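PDB 4KOQ: single-stranded DNA-binding protein WHY3, chloroplastic from Arabidopsis thaliana, which binds single-stranded DNA, guarding plastid genome stability against illegitimate recombination in chloroplasts and mediating repression of the kinesin gene KP1 in the nucleus. Local coordinates for residues A[113-125]-A[134-147]. Sequence-based numbering, arbitrary orientation.
Sequences PDGSGRFFNLSVQ and SVYIPITKAEFAVL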
ATOM      1  N   PRO A 113     -28.074  -6.164  -0.764  1.00 67.54           N
ATOM      2  CA  PRO A 113     -29.135  -5.184  -1.031  1.00 72.80           C
ATOM      3  C   PRO A 113     -29.258  -4.129   0.057  1.00 75.36           C
ATOM      4  O   PRO A 113     -29.897  -3.096  -0.166  1.00 80.88           O
ATOM      5  CB  PRO A 113     -30.398  -6.042  -1.076  1.00 77.24           C
ATOM      6  CG  PRO A 113     -30.091  -7.190  -0.191  1.00 82.06           C
ATOM      7  CD  PRO A 113     -28.633  -7.484  -0.425  1.00 69.72           C
ATOM      8  N   ASP A 114     -28.648  -4.377   1.210  1.00 69.93           N
ATOM      9  CA  ASP A 114     -28.713  -3.426   2.311  1.00 71.37           C
ATOM     10  C   ASP A 114     -27.381  -2.737   2.588  1.00 64.39           C
ATOM     11  O   ASP A 114     -27.256  -2.027   3.586  1.00 62.09           O
ATOM     12  CB  ASP A 114     -29.219  -4.120   3.576  1.00 71.40           C
ATOM     13  CG  ASP A 114     -28.469  -5.395   3.872  1.00 70.47           C
ATOM     14  OD1 ASP A 114     -27.378  -5.588   3.286  1.00 65.26           O
ATOM     15  OD2 ASP A 114     -28.967  -6.198   4.690  1.00 73.64           O
ATOM     16  N   GLY A 115     -26.390  -2.933   1.716  1.00 61.02           N
ATOM     17  CA  GLY A 115     -25.104  -2.238   1.845  1.00 49.30           C
ATOM     18  C   GLY A 115     -24.103  -2.925   2.770  1.00 39.67           C
ATOM     19  O   GLY A 115     -23.027  -2.391   3.073  1.00 48.73           O
ATOM     20  N   SER A 116     -24.459  -4.119   3.217  1.00 43.14           N
ATOM     21  CA  SER A 116     -23.723  -4.795   4.268  1.00 38.71           C
ATOM     22  C   SER A 116     -22.613  -5.703   3.727  1.00 38.04           C
ATOM     23  O   SER A 116     -22.045  -6.487   4.477  1.00 39.85           O
ATOM     24  CB  SER A 116     -24.690  -5.655   5.059  1.00 45.60           C
ATOM     25  OG  SER A 116     -25.348  -6.535   4.170  1.00 47.42           O
ATOM     26  N   GLY A 117     -22.292  -5.616   2.445  1.00 34.92           N
ATOM     27  CA  GLY A 117     -21.224  -6.471   1.931  1.00 32.32           C
ATOM     28  C   GLY A 117     -21.467  -6.956   0.531  1.00 33.07           C
ATOM     29  O   GLY A 117     -22.109  -6.255  -0.260  1.00 27.15           O
ATOM     30  N   ARG A 118     -20.921  -8.129   0.212  1.00 26.31           N
ATOM     31  CA  ARG A 118     -20.927  -8.645  -1.165  1.00 25.70           C
ATOM     32  C   ARG A 118     -21.377 -10.104  -1.217  1.00 26.46           C
ATOM     33  O   ARG A 118     -21.168 -10.879  -0.288  1.00 26.51           O
ATOM     34  CB  ARG A 118     -19.539  -8.525  -1.804  1.00 26.91           C
ATOM     35  CG  ARG A 118     -18.987  -7.101  -1.887  1.00 30.71           C
ATOM     36  CD  ARG A 118     -19.464  -6.402  -3.111  1.00 28.39           C
ATOM     37  NE  ARG A 118     -19.041  -5.019  -3.147  1.00 29.83           N
ATOM     38  CZ  ARG A 118     -19.387  -4.158  -4.090  1.00 31.43           C
ATOM     39  NH1 ARG A 118     -20.192  -4.524  -5.067  1.00 36.03           N
ATOM     40  NH2 ARG A 118     -18.958  -2.914  -4.018  1.00 38.52           N
ATOM     41  N   PHE A 119     -21.961 -10.480  -2.345  1.00 19.62           N
ATOM     42  CA  PHE A 119     -22.423 -11.840  -2.558  1.00 20.78           C
ATOM     43  C   PHE A 119     -21.566 -12.408  -3.660  1.00 22.59           C
ATOM     44  O   PHE A 119     -21.596 -11.887  -4.754  1.00 21.71           O
ATOM     45  CB  PHE A 119     -23.908 -11.772  -2.956  1.00 25.88           C
ATOM     46  CG  PHE A 119     -24.705 -13.020  -2.673  1.00 21.30           C
ATOM     47  CD1 PHE A 119     -24.498 -13.780  -1.516  1.00 22.77           C
ATOM     48  CD2 PHE A 119     -25.715 -13.405  -3.537  1.00 32.57           C
ATOM     49  CE1 PHE A 119     -25.265 -14.926  -1.248  1.00 27.26           C
ATOM     50  CE2 PHE A 119     -26.489 -14.537  -3.270  1.00 32.77           C
ATOM     51  CZ  PHE A 119     -26.262 -15.296  -2.112  1.00 31.35           C
ATOM     52  N   PHE A 120     -20.798 -13.466  -3.390  1.00 20.36           N
ATOM     53  CA  PHE A 120     -20.032 -14.127  -4.415  1.00 21.93           C
ATOM     54  C   PHE A 120     -20.765 -15.375  -4.890  1.00 21.60           C
ATOM     55  O   PHE A 120     -21.245 -16.173  -4.091  1.00 21.74           O
ATOM     56  CB  PHE A 120     -18.685 -14.626  -3.884  1.00 19.79           C
ATOM     57  CG  PHE A 120     -17.631 -13.542  -3.724  1.00 19.42           C
ATOM     58  CD1 PHE A 120     -17.930 -12.335  -3.153  1.00 26.65           C
ATOM     59  CD2 PHE A 120     -16.334 -13.794  -4.126  1.00 28.80           C
ATOM     60  CE1 PHE A 120     -16.924 -11.360  -2.986  1.00 27.42           C
ATOM     61  CE2 PHE A 120     -15.344 -12.834  -3.943  1.00 35.81           C
ATOM     62  CZ  PHE A 120     -15.644 -11.648  -3.367  1.00 26.01           C
ATOM     63  N   ASN A 121     -20.747 -15.602  -6.186  1.00 18.85           N
ATOM     64  CA  ASN A 121     -21.376 -16.813  -6.702  1.00 21.77           C
ATOM     65  C   ASN A 121     -20.481 -17.438  -7.743  1.00 25.32           C
ATOM     66  O   ASN A 121     -20.086 -16.764  -8.673  1.00 24.98           O
ATOM     67  CB  ASN A 121     -22.722 -16.424  -7.302  1.00 20.84           C
ATOM     68  CG  ASN A 121     -23.388 -17.568  -8.052  1.00 29.03           C
ATOM     69  OD1 ASN A 121     -23.872 -17.388  -9.158  1.00 34.62           O
ATOM     70  ND2 ASN A 121     -23.382 -18.749  -7.458  1.00 28.97           N
ATOM     71  N   LEU A 122     -20.133 -18.713  -7.603  1.00 21.16           N
ATOM     72  CA  LEU A 122     -19.495 -19.417  -8.707  1.00 20.77           C
ATOM     73  C   LEU A 122     -20.450 -20.467  -9.266  1.00 22.13           C
ATOM     74  O   LEU A 122     -20.931 -21.303  -8.503  1.00 20.74           O
ATOM     75  CB  LEU A 122     -18.218 -20.080  -8.230  1.00 20.22           C
ATOM     76  CG  LEU A 122     -17.464 -20.949  -9.229  1.00 23.76           C
ATOM     77  CD1 LEU A 122     -17.056 -20.231 -10.496  1.00 20.00           C
ATOM     78  CD2 LEU A 122     -16.238 -21.572  -8.560  1.00 26.54           C
ATOM     79  N   SER A 123     -20.701 -20.418 -10.576  1.00 22.24           N
ATOM     80  CA  SER A 123     -21.602 -21.375 -11.219  1.00 20.90           C
ATOM     81  C   SER A 123     -20.765 -22.059 -12.264  1.00 21.74           C
ATOM     82  O   SER A 123     -20.132 -21.398 -13.061  1.00 22.40           O
ATOM     83  CB  SER A 123     -22.835 -20.649 -11.808  1.00 24.93           C
ATOM     84  OG  SER A 123     -23.582 -21.457 -12.727  1.00 33.39           O
ATOM     85  N   VAL A 124     -20.736 -23.387 -12.226  1.00 24.88           N
ATOM     86  CA  VAL A 124     -19.973 -24.159 -13.185  1.00 24.33           C
ATOM     87  C   VAL A 124     -21.001 -24.997 -13.968  1.00 25.36           C
ATOM     88  O   VAL A 124     -21.676 -25.806 -13.378  1.00 23.90           O
ATOM     89  CB  VAL A 124     -18.990 -25.087 -12.479  1.00 26.89           C
ATOM     90  CG1 VAL A 124     -18.220 -25.894 -13.499  1.00 32.86           C
ATOM     91  CG2 VAL A 124     -17.994 -24.287 -11.565  1.00 26.58           C
ATOM     92  N   GLN A 125     -21.086 -24.777 -15.272  1.00 28.48           N
ATOM     93  CA  GLN A 125     -22.225 -25.226 -16.046  1.00 34.90           C
ATOM     94  C   GLN A 125     -21.727 -26.189 -17.097  1.00 32.16           C
ATOM     95  O   GLN A 125     -20.856 -25.844 -17.891  1.00 33.07           O
ATOM     96  CB  GLN A 125     -22.911 -24.035 -16.703  1.00 35.32           C
ATOM     97  CG  GLN A 125     -23.360 -22.949 -15.717  1.00 37.32           C
ATOM     98  CD  GLN A 125     -23.640 -21.623 -16.402  1.00 50.85           C
ATOM     99  OE1 GLN A 125     -23.710 -21.550 -17.628  1.00 56.87           O
ATOM    100  NE2 GLN A 125     -23.791 -20.567 -15.614  1.00 44.63           N
ATOM    101  N   SER A 134     -23.592 -24.576  -8.473  1.00 28.13           N
ATOM    102  CA  SER A 134     -23.545 -23.152  -8.131  1.00 27.11           C
ATOM    103  C   SER A 134     -23.343 -23.056  -6.631  1.00 35.31           C
ATOM    104  O   SER A 134     -24.027 -23.734  -5.883  1.00 35.66           O
ATOM    105  CB  SER A 134     -24.859 -22.482  -8.571  1.00 30.76           C
ATOM    106  OG  SER A 134     -24.832 -21.051  -8.579  1.00 35.06           O
ATOM    107  N   VAL A 135     -22.352 -22.273  -6.201  1.00 25.29           N
ATOM    108  CA  VAL A 135     -22.054 -22.086  -4.780  1.00 21.40           C
ATOM    109  C   VAL A 135     -22.104 -20.596  -4.520  1.00 23.74           C
ATOM    110  O   VAL A 135     -21.492 -19.844  -5.269  1.00 21.03           O
ATOM    111  CB  VAL A 135     -20.643 -22.598  -4.393  1.00 25.05           C
ATOM    112  CG1 VAL A 135     -20.382 -22.351  -2.891  1.00 23.42           C
ATOM    113  CG2 VAL A 135     -20.500 -24.072  -4.694  1.00 35.93           C
ATOM    114  N   TYR A 136     -22.846 -20.180  -3.501  1.00 21.44           N
ATOM    115  CA  TYR A 136     -22.977 -18.772  -3.129  1.00 21.79           C
ATOM    116  C   TYR A 136     -22.389 -18.589  -1.766  1.00 20.58           C
ATOM    117  O   TYR A 136     -22.563 -19.459  -0.888  1.00 23.69           O
ATOM    118  CB  TYR A 136     -24.442 -18.402  -3.009  1.00 25.73           C
ATOM    119  CG  TYR A 136     -25.172 -18.333  -4.321  1.00 25.05           C
ATOM    120  CD1 TYR A 136     -25.707 -19.474  -4.902  1.00 27.84           C
ATOM    121  CD2 TYR A 136     -25.359 -17.119  -4.958  1.00 27.70           C
ATOM    122  CE1 TYR A 136     -26.391 -19.392  -6.118  1.00 29.19           C
ATOM    123  CE2 TYR A 136     -26.017 -17.032  -6.163  1.00 28.82           C
ATOM    124  CZ  TYR A 136     -26.552 -18.164  -6.725  1.00 31.19           C
ATOM    125  OH  TYR A 136     -27.211 -18.062  -7.933  1.00 31.88           O
ATOM    126  N   ILE A 137     -21.742 -17.458  -1.539  1.00 18.36           N
ATOM    127  CA  ILE A 137     -21.262 -17.159  -0.195  1.00 17.79           C
ATOM    128  C   ILE A 137     -21.359 -15.664   0.026  1.00 20.08           C
ATOM    129  O   ILE A 137     -20.956 -14.879  -0.814  1.00 16.93           O
ATOM    130  CB  ILE A 137     -19.874 -17.712   0.044  1.00 23.04           C
ATOM    131  CG1 ILE A 137     -19.511 -17.605   1.541  1.00 20.65           C
ATOM    132  CG2 ILE A 137     -18.867 -16.994  -0.839  1.00 19.34           C
ATOM    133  CD1 ILE A 137     -18.156 -18.171   1.924  1.00 21.08           C
ATOM    134  N   PRO A 138     -21.986 -15.259   1.120  1.00 19.54           N
ATOM    135  CA  PRO A 138     -22.016 -13.842   1.479  1.00 22.53           C
ATOM    136  C   PRO A 138     -20.740 -13.411   2.204  1.00 27.93           C
ATOM    137  O   PRO A 138     -20.186 -14.160   3.022  1.00 23.73           O
ATOM    138  CB  PRO A 138     -23.200 -13.755   2.444  1.00 23.67           C
ATOM    139  CG  PRO A 138     -23.241 -15.088   3.073  1.00 26.69           C
ATOM    140  CD  PRO A 138     -22.738 -16.086   2.070  1.00 20.67           C
ATOM    141  N   ILE A 139     -20.286 -12.217   1.871  1.00 19.93           N
ATOM    142  CA  ILE A 139     -19.021 -11.660   2.365  1.00 21.93           C
ATOM    143  C   ILE A 139     -19.413 -10.325   2.994  1.00 22.48           C
ATOM    144  O   ILE A 139     -19.993  -9.479   2.307  1.00 28.46           O
ATOM    145  CB  ILE A 139     -18.056 -11.438   1.137  1.00 26.97           C
ATOM    146  CG1 ILE A 139     -17.831 -12.751   0.345  1.00 25.82           C
ATOM    147  CG2 ILE A 139     -16.704 -10.883   1.515  1.00 27.29           C
ATOM    148  CD1 ILE A 139     -17.201 -13.851   1.185  1.00 23.37           C
ATOM    149  N   THR A 140     -19.115 -10.122   4.266  1.00 22.90           N
ATOM    150  CA  THR A 140     -19.414  -8.837   4.917  1.00 22.45           C
ATOM    151  C   THR A 140     -18.554  -7.734   4.375  1.00 19.18           C
ATOM    152  O   THR A 140     -17.496  -7.984   3.786  1.00 21.89           O
ATOM    153  CB  THR A 140     -19.228  -8.869   6.454  1.00 24.61           C
ATOM    154  OG1 THR A 140     -17.844  -9.065   6.784  1.00 22.31           O
ATOM    155  CG2 THR A 140     -20.099  -9.977   7.119  1.00 25.16           C
ATOM    156  N   LYS A 141     -18.951  -6.481   4.629  1.00 19.21           N
ATOM    157  CA  LYS A 141     -18.137  -5.328   4.234  1.00 21.62           C
ATOM    158  C   LYS A 141     -16.714  -5.438   4.829  1.00 18.28           C
ATOM    159  O   LYS A 141     -15.737  -5.108   4.144  1.00 19.16           O
ATOM    160  CB  LYS A 141     -18.822  -4.015   4.689  1.00 23.62           C
ATOM    161  CG  LYS A 141     -18.071  -2.748   4.382  1.00 29.12           C
ATOM    162  CD  LYS A 141     -18.869  -1.552   4.909  1.00 38.79           C
ATOM    163  CE  LYS A 141     -18.172  -0.233   4.692  1.00 51.34           C
ATOM    164  NZ  LYS A 141     -18.835   0.835   5.526  1.00 48.01           N
ATOM    165  N   ALA A 142     -16.614  -5.885   6.080  1.00 19.99           N
ATOM    166  CA  ALA A 142     -15.321  -6.040   6.762  1.00 21.89           C
ATOM    167  C   ALA A 142     -14.465  -7.118   6.120  1.00 19.31           C
ATOM    168  O   ALA A 142     -13.273  -6.949   5.910  1.00 20.06           O
ATOM    169  CB  ALA A 142     -15.543  -6.372   8.199  1.00 21.46           C
ATOM    170  N   GLU A 143     -15.087  -8.235   5.766  1.00 17.13           N
ATOM    171  CA  GLU A 143     -14.361  -9.316   5.091  1.00 20.10           C
ATOM    172  C   GLU A 143     -13.934  -8.878   3.696  1.00 19.26           C
ATOM    173  O   GLU A 143     -12.825  -9.178   3.240  1.00 18.87           O
ATOM    174  CB  GLU A 143     -15.233 -10.597   5.022  1.00 17.91           C
ATOM    175  CG  GLU A 143     -15.418 -11.280   6.353  1.00 19.19           C
ATOM    176  CD  GLU A 143     -16.637 -12.208   6.430  1.00 27.58           C
ATOM    177  OE1 GLU A 143     -17.560 -12.130   5.584  1.00 23.28           O
ATOM    178  OE2 GLU A 143     -16.646 -13.033   7.355  1.00 25.08           O
ATOM    179  N   PHE A 144     -14.788  -8.146   3.009  1.00 17.03           N
ATOM    180  CA  PHE A 144     -14.444  -7.668   1.683  1.00 18.85           C
ATOM    181  C   PHE A 144     -13.294  -6.664   1.777  1.00 21.18           C
ATOM    182  O   PHE A 144     -12.421  -6.614   0.906  1.00 18.45           O
ATOM    183  CB  PHE A 144     -15.672  -7.102   0.947  1.00 19.71           C
ATOM    184  CG  PHE A 144     -15.442  -6.885  -0.516  1.00 20.29           C
ATOM    185  CD1 PHE A 144     -15.325  -7.975  -1.367  1.00 21.19           C
ATOM    186  CD2 PHE A 144     -15.366  -5.624  -1.043  1.00 26.17           C
ATOM    187  CE1 PHE A 144     -15.074  -7.781  -2.749  1.00 23.18           C
ATOM    188  CE2 PHE A 144     -15.135  -5.427  -2.422  1.00 27.00           C
ATOM    189  CZ  PHE A 144     -14.997  -6.519  -3.255  1.00 22.96           C
ATOM    190  N   ALA A 145     -13.265  -5.850   2.833  1.00 19.80           N
ATOM    191  CA  ALA A 145     -12.161  -4.902   3.016  1.00 18.37           C
ATOM    192  C   ALA A 145     -10.791  -5.591   3.188  1.00 17.46           C
ATOM    193  O   ALA A 145      -9.754  -5.069   2.720  1.00 16.86           O
ATOM    194  CB  ALA A 145     -12.429  -3.947   4.251  1.00 18.89           C
ATOM    195  N   VAL A 146     -10.800  -6.726   3.869  1.00 17.48           N
ATOM    196  CA  VAL A 146      -9.614  -7.551   4.030  1.00 17.73           C
ATOM    197  C   VAL A 146      -9.171  -7.984   2.628  1.00 17.12           C
ATOM    198  O   VAL A 146      -7.988  -7.902   2.289  1.00 16.49           O
ATOM    199  CB  VAL A 146      -9.881  -8.776   4.875  1.00 16.81           C
ATOM    200  CG1 VAL A 146      -8.670  -9.737   4.890  1.00 18.55           C
ATOM    201  CG2 VAL A 146     -10.197  -8.366   6.313  1.00 18.10           C
ATOM    202  N   LEU A 147     -10.112  -8.480   1.830  1.00 21.11           N
ATOM    203  CA  LEU A 147      -9.769  -8.842   0.421  1.00 16.80           C
ATOM    204  C   LEU A 147      -9.212  -7.695  -0.390  1.00 21.24           C
ATOM    205  O   LEU A 147      -8.191  -7.848  -1.087  1.00 20.37           O
ATOM    206  CB  LEU A 147     -10.975  -9.463  -0.306  1.00 17.81           C
ATOM    207  CG  LEU A 147     -11.573 -10.705   0.321  1.00 20.16           C
ATOM    208  CD1 LEU A 147     -12.725 -11.303  -0.518  1.00 23.42           C
ATOM    209  CD2 LEU A 147     -10.510 -11.761   0.589  1.00 26.19           C
TER
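Arg118, Phe120 and Leu122 exchange paired backbone hydrogen bonds with Ile139, Ile137 and Val135, joining strands 117-125 and 134-140 into the last antiparallel hairpin of the Whirly domain; strand 134-140 forms the outer edge of its four-stranded sheet within the chain. The strand axes approach to 4.6 Å and run 159° apart in direction, and at the far end the second strand turns into helix 141-147, started by a capping box between Thr140 and Glu143. Because neighbours along a strand point to opposite faces, one hairpin can present two unlike surfaces. On the more exposed side, the Asn121 amide lies flat over one face of the Tyr136 ring, the planes 6° apart and ND2 over the ring centre. With CG anti to the backbone N (chi1 172°), that amide reaches Ser134 OG, in its plane, from ND2 at 2.9 Å, and ND2 also meets Val135 O from above the carbonyl plane, an oxygen that also accepts from Leu122 N. A leucine in place of Asn121 would probably leave Ser134 OG without this donor and lose the flat amide cover on Tyr136. Phe119 flanks the same tyrosine, its ring slid well aside. The buried side is mostly apolar: Phe120 CD1 lies 3.5 Å from Ile139 CG1, and Phe120 CZ meets the edge of Phe144. Arg118 sends its guanidinium to the carbonyls of Gly82 and Glu85, while Arg118 CG makes a CH-pi contact over the Phe144 face, 3.8 Å from the ring centroid.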